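Local coordinates for protein pre-crRNA processing endonuclease (Streptococcus pyogenes serotype M1, PDB 3VZH) that probably cleaves precursor CRISPR RNA as the Cas5d endoribonuclease of a type I-C CRISPR system, contributing to adaptive immunity against viruses and plasmids, at residues 34-39 and 66-71; 48-53 and 126-131; 170-175 and 209-214; 192-195 and 200-203. All blocks are in the same frame, centred on the assembly; numbering follows the deposited sequence.

Contact 1: 34-39 and 66-71; sequences YSVPTR and NQIQTE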
# COMPACT_ATOMS: atom_id res chain seq x y z
N TYR A 34 -2.65 -9.51 9.67
CA TYR A 34 -2.26 -8.35 10.46
C TYR A 34 -3.46 -7.51 10.58
O TYR A 34 -4.41 -7.64 9.77
CB TYR A 34 -1.22 -7.54 9.67
CG TYR A 34 0.20 -8.12 9.72
CD1 TYR A 34 0.87 -8.25 10.96
CD2 TYR A 34 0.87 -8.46 8.54
CE1 TYR A 34 2.20 -8.78 11.02
CE2 TYR A 34 2.20 -8.99 8.59
CZ TYR A 34 2.86 -9.11 9.82
OH TYR A 34 4.18 -9.57 9.87
N SER A 35 -3.44 -6.60 11.55
CA SER A 35 -4.59 -5.76 11.75
C SER A 35 -4.71 -4.64 10.76
O SER A 35 -5.75 -3.96 10.74
CB SER A 35 -4.47 -5.10 13.16
OG SER A 35 -4.35 -6.08 14.18
N VAL A 36 -3.64 -4.34 10.04
CA VAL A 36 -3.66 -3.25 9.07
C VAL A 36 -2.81 -3.71 7.87
O VAL A 36 -2.09 -4.70 7.95
CB VAL A 36 -3.11 -1.91 9.67
CG1 VAL A 36 -3.93 -1.46 10.90
CG2 VAL A 36 -1.68 -2.10 10.09
N PRO A 37 -2.87 -2.97 6.74
CA PRO A 37 -2.05 -3.44 5.60
C PRO A 37 -0.53 -3.37 5.81
O PRO A 37 -0.05 -2.58 6.62
CB PRO A 37 -2.48 -2.55 4.42
CG PRO A 37 -3.61 -1.66 4.93
CD PRO A 37 -3.59 -1.71 6.45
N THR A 38 0.23 -4.28 5.20
CA THR A 38 1.69 -4.12 5.14
C THR A 38 2.04 -3.13 3.97
O THR A 38 1.21 -2.94 2.99
CB THR A 38 2.37 -5.46 4.86
OG1 THR A 38 1.83 -5.95 3.65
CG2 THR A 38 2.14 -6.45 6.04
N ARG A 39 3.23 -2.52 4.02
CA ARG A 39 3.68 -1.68 2.91
C ARG A 39 3.67 -2.47 1.62
O ARG A 39 3.21 -1.98 0.55
CB ARG A 39 5.03 -1.05 3.15
CG ARG A 39 5.13 0.21 2.27
CD ARG A 39 6.52 0.50 1.77
NE ARG A 39 6.65 1.93 1.61
CZ ARG A 39 7.77 2.54 1.34
NH1 ARG A 39 8.88 1.82 1.15
NH2 ARG A 39 7.78 3.87 1.26
N ASN A 66 -11.66 2.65 8.95
CA ASN A 66 -12.75 1.88 9.63
C ASN A 66 -12.25 1.16 10.88
O ASN A 66 -11.11 0.61 10.86
CB ASN A 66 -13.40 0.82 8.72
CG ASN A 66 -14.36 1.42 7.71
OD1 ASN A 66 -14.53 2.65 7.69
ND2 ASN A 66 -14.96 0.57 6.81
N GLN A 67 -13.15 1.08 11.88
CA GLN A 67 -13.02 0.09 12.97
C GLN A 67 -12.38 -1.23 12.45
O GLN A 67 -12.83 -1.86 11.48
CB GLN A 67 -14.37 -0.15 13.61
CG GLN A 67 -14.32 -1.20 14.70
CD GLN A 67 -15.65 -1.31 15.39
OE1 GLN A 67 -16.60 -0.56 15.12
NE2 GLN A 67 -15.72 -2.18 16.31
N ILE A 68 -11.41 -1.74 13.20
CA ILE A 68 -10.77 -3.01 12.87
C ILE A 68 -11.65 -4.16 13.40
O ILE A 68 -11.92 -4.18 14.60
CB ILE A 68 -9.37 -3.08 13.49
CG1 ILE A 68 -8.39 -2.07 12.79
CG2 ILE A 68 -8.75 -4.50 13.44
CD1 ILE A 68 -7.16 -1.83 13.63
N GLN A 69 -12.12 -5.02 12.50
CA GLN A 69 -13.05 -6.11 12.84
C GLN A 69 -12.53 -7.30 12.06
O GLN A 69 -11.91 -7.10 11.03
CB GLN A 69 -14.44 -5.74 12.26
CG GLN A 69 -15.11 -4.53 12.90
CD GLN A 69 -16.56 -4.38 12.47
OE1 GLN A 69 -17.45 -4.84 13.16
NE2 GLN A 69 -16.80 -3.76 11.32
N THR A 70 -12.73 -8.50 12.59
CA THR A 70 -12.25 -9.68 11.91
C THR A 70 -13.39 -10.70 11.79
O THR A 70 -14.40 -10.61 12.50
CB THR A 70 -11.06 -10.33 12.67
OG1 THR A 70 -11.51 -10.90 13.90
CG2 THR A 70 -9.90 -9.27 12.96
N GLU A 71 -13.16 -11.66 10.88
CA GLU A 71 -14.09 -12.72 10.63
C GLU A 71 -13.29 -13.95 10.38
O GLU A 71 -12.24 -13.92 9.76
CB GLU A 71 -14.92 -12.43 9.39
CG GLU A 71 -15.89 -11.30 9.62
CD GLU A 71 -17.16 -11.74 10.36
OE1 GLU A 71 -17.97 -10.87 10.71
OE2 GLU A 71 -17.38 -12.94 10.58
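The loop that leads into helix 39-49 meets the approach to strand 70-74, an outermost strand of the small three-stranded antiparallel sheet, through Ser35, Val36 and Ile68. Ile68 does most of the touching. Its CG1 sits 3.8 Å from Ser35 O, and its terminal CD1 comes to 3.9 Å from the same oxygen, so the branch lies alongside a backbone carbonyl and makes van der Waals contact with it. That branch reaches the loop because CG1 stands anti to its own carbonyl carbon (chi1 -69°) and the chain then runs extended to CD1. The tip ends near Val36 CG1, at 4.2 Å, which is the apolar part of the contact, and Ser35 CB lies 4.3 Å from the same CD1. No hydrogen bond crosses here.

In this Cas5-family protein, probably built on an RRM-like fold, the contact links the loop before helix 39-49 to the edge of the small sheet. Thr38 is the N-cap of that helix, its OG1 accepting from Ala41 N. Just ahead of the strand, Ile68 N is hydrogen-bonded to Tyr163 OH, and the Ile68 side chain also touches Leu92 of strand 88-93, while Val36 packs against Met173 on strand 173-178.

Contact 2: 48-53 and 126-131; sequences AIYYKP and ERSIRK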
# COMPACT_ATOMS: atom_id res chain seq x y z
N ALA A 48 -1.13 -2.30 -9.15
CA ALA A 48 -2.26 -2.80 -9.94
C ALA A 48 -3.01 -1.61 -10.53
O ALA A 48 -3.71 -1.76 -11.55
CB ALA A 48 -3.21 -3.61 -9.04
N ILE A 49 -2.94 -0.46 -9.89
CA ILE A 49 -3.59 0.70 -10.53
C ILE A 49 -2.89 1.10 -11.84
O ILE A 49 -3.54 1.20 -12.91
CB ILE A 49 -3.62 1.85 -9.54
CG1 ILE A 49 -4.45 1.38 -8.33
CG2 ILE A 49 -4.13 3.16 -10.19
CD1 ILE A 49 -4.65 2.50 -7.29
N TYR A 50 -1.58 1.30 -11.75
CA TYR A 50 -0.77 1.59 -12.95
C TYR A 50 0.68 1.24 -12.65
O TYR A 50 1.25 1.72 -11.64
CB TYR A 50 -0.91 3.08 -13.29
CG TYR A 50 -0.09 3.57 -14.47
CD1 TYR A 50 0.09 2.78 -15.64
CD2 TYR A 50 0.47 4.83 -14.43
CE1 TYR A 50 0.84 3.28 -16.71
CE2 TYR A 50 1.24 5.31 -15.49
CZ TYR A 50 1.39 4.53 -16.62
OH TYR A 50 2.14 5.02 -17.71
N TYR A 51 1.24 0.41 -13.52
CA TYR A 51 2.61 -0.10 -13.36
C TYR A 51 3.35 0.12 -14.67
O TYR A 51 2.80 -0.20 -15.76
CB TYR A 51 2.64 -1.62 -13.06
CG TYR A 51 4.08 -2.04 -13.00
CD1 TYR A 51 4.85 -1.77 -11.87
CD2 TYR A 51 4.70 -2.62 -14.10
CE1 TYR A 51 6.22 -2.07 -11.86
CE2 TYR A 51 6.05 -2.91 -14.09
CZ TYR A 51 6.79 -2.66 -12.93
OH TYR A 51 8.15 -2.93 -12.81
N LYS A 52 4.55 0.69 -14.61
CA LYS A 52 5.50 0.64 -15.76
C LYS A 52 6.87 0.40 -15.20
O LYS A 52 7.16 0.87 -14.09
CB LYS A 52 5.47 1.98 -16.55
CG LYS A 52 4.23 2.24 -17.36
CD LYS A 52 4.06 1.34 -18.52
CE LYS A 52 4.80 1.93 -19.71
NZ LYS A 52 4.82 1.05 -20.90
N PRO A 53 7.73 -0.35 -15.92
CA PRO A 53 9.08 -0.56 -15.44
C PRO A 53 9.86 0.77 -15.43
O PRO A 53 10.89 0.90 -14.77
CB PRO A 53 9.66 -1.52 -16.49
CG PRO A 53 8.81 -1.31 -17.72
CD PRO A 53 7.45 -1.04 -17.18
N GLU A 126 -3.41 9.50 -13.08
CA GLU A 126 -4.72 10.05 -12.74
C GLU A 126 -5.92 9.35 -13.39
O GLU A 126 -6.94 9.06 -12.71
CB GLU A 126 -4.79 11.53 -13.07
CG GLU A 126 -3.61 12.30 -12.64
CD GLU A 126 -3.72 13.75 -13.11
OE1 GLU A 126 -3.22 14.62 -12.37
OE2 GLU A 126 -4.29 14.02 -14.20
N ARG A 127 -5.87 9.10 -14.69
CA ARG A 127 -6.91 8.35 -15.43
C ARG A 127 -7.09 6.93 -14.93
O ARG A 127 -8.23 6.48 -14.79
CB ARG A 127 -6.60 8.31 -16.96
CG ARG A 127 -6.63 9.73 -17.53
CD ARG A 127 -6.75 9.78 -19.05
NE ARG A 127 -5.50 10.20 -19.67
CZ ARG A 127 -4.64 9.39 -20.30
NH1 ARG A 127 -3.53 9.90 -20.84
NH2 ARG A 127 -4.88 8.08 -20.39
N SER A 128 -5.98 6.27 -14.59
CA SER A 128 -6.03 4.88 -14.05
C SER A 128 -6.71 4.84 -12.70
O SER A 128 -7.59 3.98 -12.47
CB SER A 128 -4.61 4.31 -13.98
OG SER A 128 -4.05 4.32 -15.28
N ILE A 129 -6.42 5.82 -11.84
CA ILE A 129 -7.08 5.90 -10.56
C ILE A 129 -8.59 6.10 -10.74
O ILE A 129 -9.42 5.37 -10.11
CB ILE A 129 -6.51 7.05 -9.69
CG1 ILE A 129 -5.11 6.66 -9.12
CG2 ILE A 129 -7.52 7.41 -8.61
CD1 ILE A 129 -4.21 7.77 -8.63
N ARG A 130 -8.93 7.04 -11.60
CA ARG A 130 -10.33 7.39 -11.81
C ARG A 130 -11.18 6.21 -12.29
O ARG A 130 -12.38 6.13 -11.94
CB ARG A 130 -10.45 8.59 -12.77
CG ARG A 130 -11.89 9.13 -12.81
CD ARG A 130 -11.92 10.63 -13.12
NE ARG A 130 -11.18 11.47 -12.14
CZ ARG A 130 -10.91 12.75 -12.38
NH1 ARG A 130 -11.31 13.29 -13.55
NH2 ARG A 130 -10.28 13.51 -11.51
N LYS A 131 -10.60 5.29 -13.05
CA LYS A 131 -11.41 4.19 -13.59
C LYS A 131 -11.18 2.88 -12.77
O LYS A 131 -11.56 1.81 -13.21
CB LYS A 131 -11.10 4.02 -15.08
CG LYS A 131 -9.71 3.47 -15.36
CD LYS A 131 -9.44 3.27 -16.85
CE LYS A 131 -8.47 2.11 -16.94
NZ LYS A 131 -9.00 0.84 -16.33
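Ser128 and Ile129, in the last turn of helix 118-130, pack against Ile49 and Tyr50 where helix 39-49 gives way to loop. The backbones come nearest at Ile49 and Ser128, whose CA atoms are 6.0 Å apart.

Ser128 comes first, with its CB directed toward 48-53. That CB rests 3.5 Å from Ile49 O, beside a backbone carbonyl at the end of the helix. Its OG is 3.9 Å from Tyr50 CB and lies obliquely to the tyrosine ring. With chi1 at -59° the hydroxyl stands beside its own backbone N, and it is hydrogen-bonded back to Ile124 O within its own helix; against Tyr50 it makes only van der Waals contact. Tyr50 OH is hydrogen-bonded to His121 ND1, farther back on helix 118-130.

Ile129 follows with an apolar touch: its CG1 lies 3.8 Å from Ile49 CG2, the two side chains crossing obliquely. That same CG2 is 3.9 Å from Ile129 N, so this methyl meets both backbone and side chain.

All four touching residues are buried. The two helix ends lie against the large antiparallel sheet: Ile49 and Ile129 both reach Val11 on strand 9-15, Ile49 also meets Val148 of strand 147-150, and Arg130 makes a salt bridge to Asp150 on that strand.

Contact 3: 170-175 and 209-214; sequences LGIMFH and CDIVNT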
# COMPACT_ATOMS: atom_id res chain seq x y z
N LEU A 170 1.36 -1.43 16.74
CA LEU A 170 1.02 -2.74 16.25
C LEU A 170 2.23 -3.69 16.33
O LEU A 170 2.09 -4.83 16.01
CB LEU A 170 0.42 -2.63 14.81
CG LEU A 170 -0.90 -1.79 14.80
CD1 LEU A 170 -1.29 -1.42 13.40
CD2 LEU A 170 -2.02 -2.50 15.45
N GLY A 171 3.39 -3.23 16.86
CA GLY A 171 4.55 -4.18 17.05
C GLY A 171 5.24 -4.38 15.74
O GLY A 171 5.01 -3.64 14.79
N ILE A 172 6.03 -5.44 15.64
CA ILE A 172 6.82 -5.60 14.46
C ILE A 172 6.00 -6.21 13.32
O ILE A 172 5.35 -7.24 13.49
CB ILE A 172 7.97 -6.60 14.75
CG1 ILE A 172 8.79 -6.13 15.95
CG2 ILE A 172 8.92 -6.63 13.55
CD1 ILE A 172 9.48 -4.78 15.76
N MET A 173 6.01 -5.57 12.16
CA MET A 173 5.24 -6.04 10.99
C MET A 173 6.19 -6.23 9.83
O MET A 173 7.14 -5.42 9.64
CB MET A 173 4.21 -4.95 10.58
CG MET A 173 3.01 -5.00 11.51
SD MET A 173 1.62 -3.93 10.97
CE MET A 173 1.25 -4.92 9.52
N PHE A 174 5.96 -7.26 9.03
CA PHE A 174 6.55 -7.31 7.70
C PHE A 174 6.38 -5.97 6.98
O PHE A 174 5.29 -5.36 7.00
CB PHE A 174 5.94 -8.46 6.91
CG PHE A 174 6.48 -8.59 5.53
CD1 PHE A 174 5.66 -8.31 4.44
CD2 PHE A 174 7.79 -8.99 5.29
CE1 PHE A 174 6.15 -8.41 3.13
CE2 PHE A 174 8.29 -9.12 3.98
CZ PHE A 174 7.45 -8.83 2.89
N HIS A 175 7.48 -5.47 6.38
CA HIS A 175 7.46 -4.22 5.63
C HIS A 175 7.48 -4.57 4.15
O HIS A 175 6.52 -4.31 3.45
CB HIS A 175 8.73 -3.45 5.96
CG HIS A 175 8.86 -2.10 5.27
ND1 HIS A 175 9.37 -1.97 4.02
CD2 HIS A 175 8.61 -0.80 5.74
CE1 HIS A 175 9.42 -0.64 3.70
NE2 HIS A 175 8.99 0.06 4.77
N CYS A 209 14.28 0.36 8.27
CA CYS A 209 13.54 -0.62 9.09
C CYS A 209 14.39 -1.15 10.28
O CYS A 209 15.63 -1.17 10.21
CB CYS A 209 13.08 -1.81 8.24
SG CYS A 209 11.60 -1.40 7.21
N ASP A 210 13.69 -1.64 11.31
CA ASP A 210 14.30 -2.12 12.52
C ASP A 210 15.09 -3.39 12.29
O ASP A 210 16.04 -3.62 13.00
CB ASP A 210 13.22 -2.39 13.58
CG ASP A 210 12.60 -1.08 14.13
OD1 ASP A 210 13.21 -0.02 13.99
OD2 ASP A 210 11.50 -1.14 14.67
N ILE A 211 14.65 -4.20 11.34
CA ILE A 211 15.13 -5.60 11.24
C ILE A 211 15.25 -5.90 9.78
O ILE A 211 14.30 -5.66 9.01
CB ILE A 211 14.13 -6.59 11.94
CG1 ILE A 211 14.13 -6.40 13.45
CG2 ILE A 211 14.54 -8.08 11.65
CD1 ILE A 211 12.89 -7.01 14.13
N VAL A 212 16.43 -6.41 9.39
CA VAL A 212 16.67 -6.91 8.02
C VAL A 212 17.16 -8.36 8.13
O VAL A 212 18.14 -8.64 8.83
CB VAL A 212 17.78 -6.12 7.27
CG1 VAL A 212 17.76 -6.43 5.76
CG2 VAL A 212 17.66 -4.64 7.54
N ASN A 213 16.49 -9.28 7.44
CA ASN A 213 17.03 -10.64 7.28
C ASN A 213 17.59 -10.85 5.88
O ASN A 213 16.95 -10.45 4.89
CB ASN A 213 15.93 -11.65 7.58
CG ASN A 213 15.17 -11.29 8.84
OD1 ASN A 213 15.74 -11.26 9.94
ND2 ASN A 213 13.90 -10.93 8.70
N THR A 214 18.77 -11.45 5.78
CA THR A 214 19.23 -11.97 4.49
C THR A 214 18.86 -13.44 4.31
O THR A 214 18.34 -13.83 3.25
CB THR A 214 20.75 -11.80 4.33
OG1 THR A 214 21.07 -10.42 4.57
CG2 THR A 214 21.28 -12.26 2.92
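A cysteine sulfur sits over the face of a histidine ring: Cys209 SG is 3.6 Å from the centroid of the His175 imidazole, 24° off the ring normal. It is displaced toward the rim, over the bond between two ring carbons, with His175 CG and His175 CD2 each 3.4 Å from the sulfur. His175 CG is anti to the backbone N (chi1 -179°), which swings the ring out from strand 173-178 and presents that face to the cysteine. The ring is held at NE2 by a hydrogen bond to Lys204 O, and Arg39 packs against the side chain.

Farther along, Ile172 and Ile211 meet at the surface. Ile172 CG2 lies 4.0 Å from Ile211 CD1, a methyl branch against a chain end, and the two side chains cross at about a right angle. Ile172 CD1 also comes to 4.3 Å from Asp210 OD2, a loose contact with a carboxylate oxygen that is hydrogen-bonded to Lys193 N.

Strand 188-197 pairs with both strand 173-178 and strand 200-213, so the two segments approach as next-but-one neighbours and share no hydrogen bond. A classic beta bulge in the long last strand sets Asp210 and Ile211 together opposite Phe191. On the other segment, the strand run bends sharply at Ile172.

Between the two segments the contact is made by side chains alone, through sulfur-aromatic and apolar touches; His175 NE2 and Asp210 OD2 have their hydrogen-bond partners outside the two segments, and the ring hydrogen-bonded at NE2 gives the sulfur a fixed surface to lie on.

Contact 4: 192-195 and 200-203; sequences TKTV and VITF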
# COMPACT_ATOMS: atom_id res chain seq x y z
N THR A 192 9.53 -3.97 10.68
CA THR A 192 9.72 -2.80 11.50
C THR A 192 8.51 -2.55 12.38
O THR A 192 7.44 -3.06 12.06
CB THR A 192 10.13 -1.54 10.67
OG1 THR A 192 10.94 -0.66 11.50
CG2 THR A 192 8.89 -0.76 10.01
N LYS A 193 8.76 -1.85 13.51
CA LYS A 193 7.76 -1.40 14.49
C LYS A 193 6.85 -0.46 13.75
O LYS A 193 7.30 0.49 13.11
CB LYS A 193 8.36 -0.73 15.77
CG LYS A 193 7.32 0.11 16.61
CD LYS A 193 7.95 0.79 17.83
CE LYS A 193 9.27 0.01 18.08
NZ LYS A 193 9.86 -0.09 19.44
N THR A 194 5.56 -0.75 13.82
CA THR A 194 4.58 -0.05 12.99
C THR A 194 3.56 0.61 13.95
O THR A 194 2.89 -0.10 14.69
CB THR A 194 3.95 -1.05 11.96
OG1 THR A 194 5.00 -1.61 11.07
CG2 THR A 194 2.80 -0.35 11.13
N VAL A 195 3.43 1.93 13.99
CA VAL A 195 2.55 2.59 14.93
C VAL A 195 1.51 3.34 14.13
O VAL A 195 1.83 4.04 13.20
CB VAL A 195 3.32 3.62 15.81
CG1 VAL A 195 2.42 4.27 16.83
CG2 VAL A 195 4.46 2.89 16.53
N VAL A 200 -3.35 6.81 11.20
CA VAL A 200 -2.40 7.12 10.13
C VAL A 200 -1.14 6.28 10.32
O VAL A 200 -0.51 6.30 11.41
CB VAL A 200 -1.95 8.60 10.14
CG1 VAL A 200 -1.11 8.83 8.86
CG2 VAL A 200 -3.19 9.50 10.08
N ILE A 201 -0.71 5.61 9.27
CA ILE A 201 0.57 4.87 9.35
C ILE A 201 1.47 5.52 8.30
O ILE A 201 1.16 5.49 7.07
CB ILE A 201 0.46 3.36 9.05
CG1 ILE A 201 -0.41 2.68 10.11
CG2 ILE A 201 1.86 2.71 9.14
CD1 ILE A 201 -0.82 1.29 9.79
N THR A 202 2.58 6.10 8.77
CA THR A 202 3.53 6.84 7.86
C THR A 202 4.72 5.94 7.69
O THR A 202 5.46 5.63 8.69
CB THR A 202 3.95 8.21 8.43
OG1 THR A 202 2.79 8.93 8.74
CG2 THR A 202 4.76 9.10 7.41
N PHE A 203 4.91 5.49 6.49
CA PHE A 203 5.90 4.46 6.32
C PHE A 203 7.36 4.90 6.37
O PHE A 203 7.70 5.97 5.88
CB PHE A 203 5.64 3.69 5.02
CG PHE A 203 4.37 2.90 5.10
CD1 PHE A 203 4.30 1.70 5.82
CD2 PHE A 203 3.22 3.42 4.50
CE1 PHE A 203 3.12 1.02 5.93
CE2 PHE A 203 2.01 2.73 4.59
CZ PHE A 203 1.97 1.51 5.30
O HOH W 1 3.12 5.97 11.61
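Thr194 and Ile201 make the close side of this contact, methyl against methyl: Thr194 CG2 is 3.8 Å from Ile201 CG2 and 4.2 Å from Ile201 CD1. With OG1 of the threonine beside its backbone N (chi1 -61°), CG2 is left anti to that nitrogen and reaches across, while OG1 lies 3.0 Å from Thr192 O on its own strand. Ile201 CG2 has a second neighbour, lying 3.8 Å above the plane of the Phe203 ring and offset toward its rim. Ile201 itself is buried, packed on Val62 of strand 55-64, and Phe203 touches Leu42 of helix 39-49.

These residues belong to the beta hairpin of strands 188-197 and 200-213, two antiparallel neighbours in the large sheet. Here, close to the turn, they are splayed: the short strand axes approach to 7.2 Å with 148° between their directions, and no direct hydrogen bond joins the two segments.

The other side is looser and wet. The CB of Val195 points away, leaving its backbone carbonyl to face strand 200-213. A water fills in for the missing strand pairing, donating to Val195 O over 2.8 Å and accepting from Thr202 N over 2.9 Å, so both backbone groups are satisfied through it. Val195 O and Val200 O stand 3.7 Å apart nearby, carbonyl beside carbonyl. Thr202 is exposed and has its hydroxyl hydrogen-bonded to Glu61 on strand 55-64.

Overall arrangement
Contact 2 is the one fully buried contact, where two helix ends pack by serine, isoleucine and tyrosine against the large sheet; it lies on the far side of the chain's centre from the other three, its centre about 24 Å from that of contact 1. Contacts 1 and 4 are partly buried, whereas contact 3 is at the surface. Contacts 3 and 4 share strand 200-213, and contact 4 is nested within the loop that contact 3 closes. Contact 1 touches both: Tyr34 OH is 3.0 Å from Phe174 N, and Val36 CG2 packs on Ile201 CD1. No direct hydrogen bond crosses any of them: contact 1 is carbonyl and apolar packing, contact 4 adds water, contact 3 sulfur.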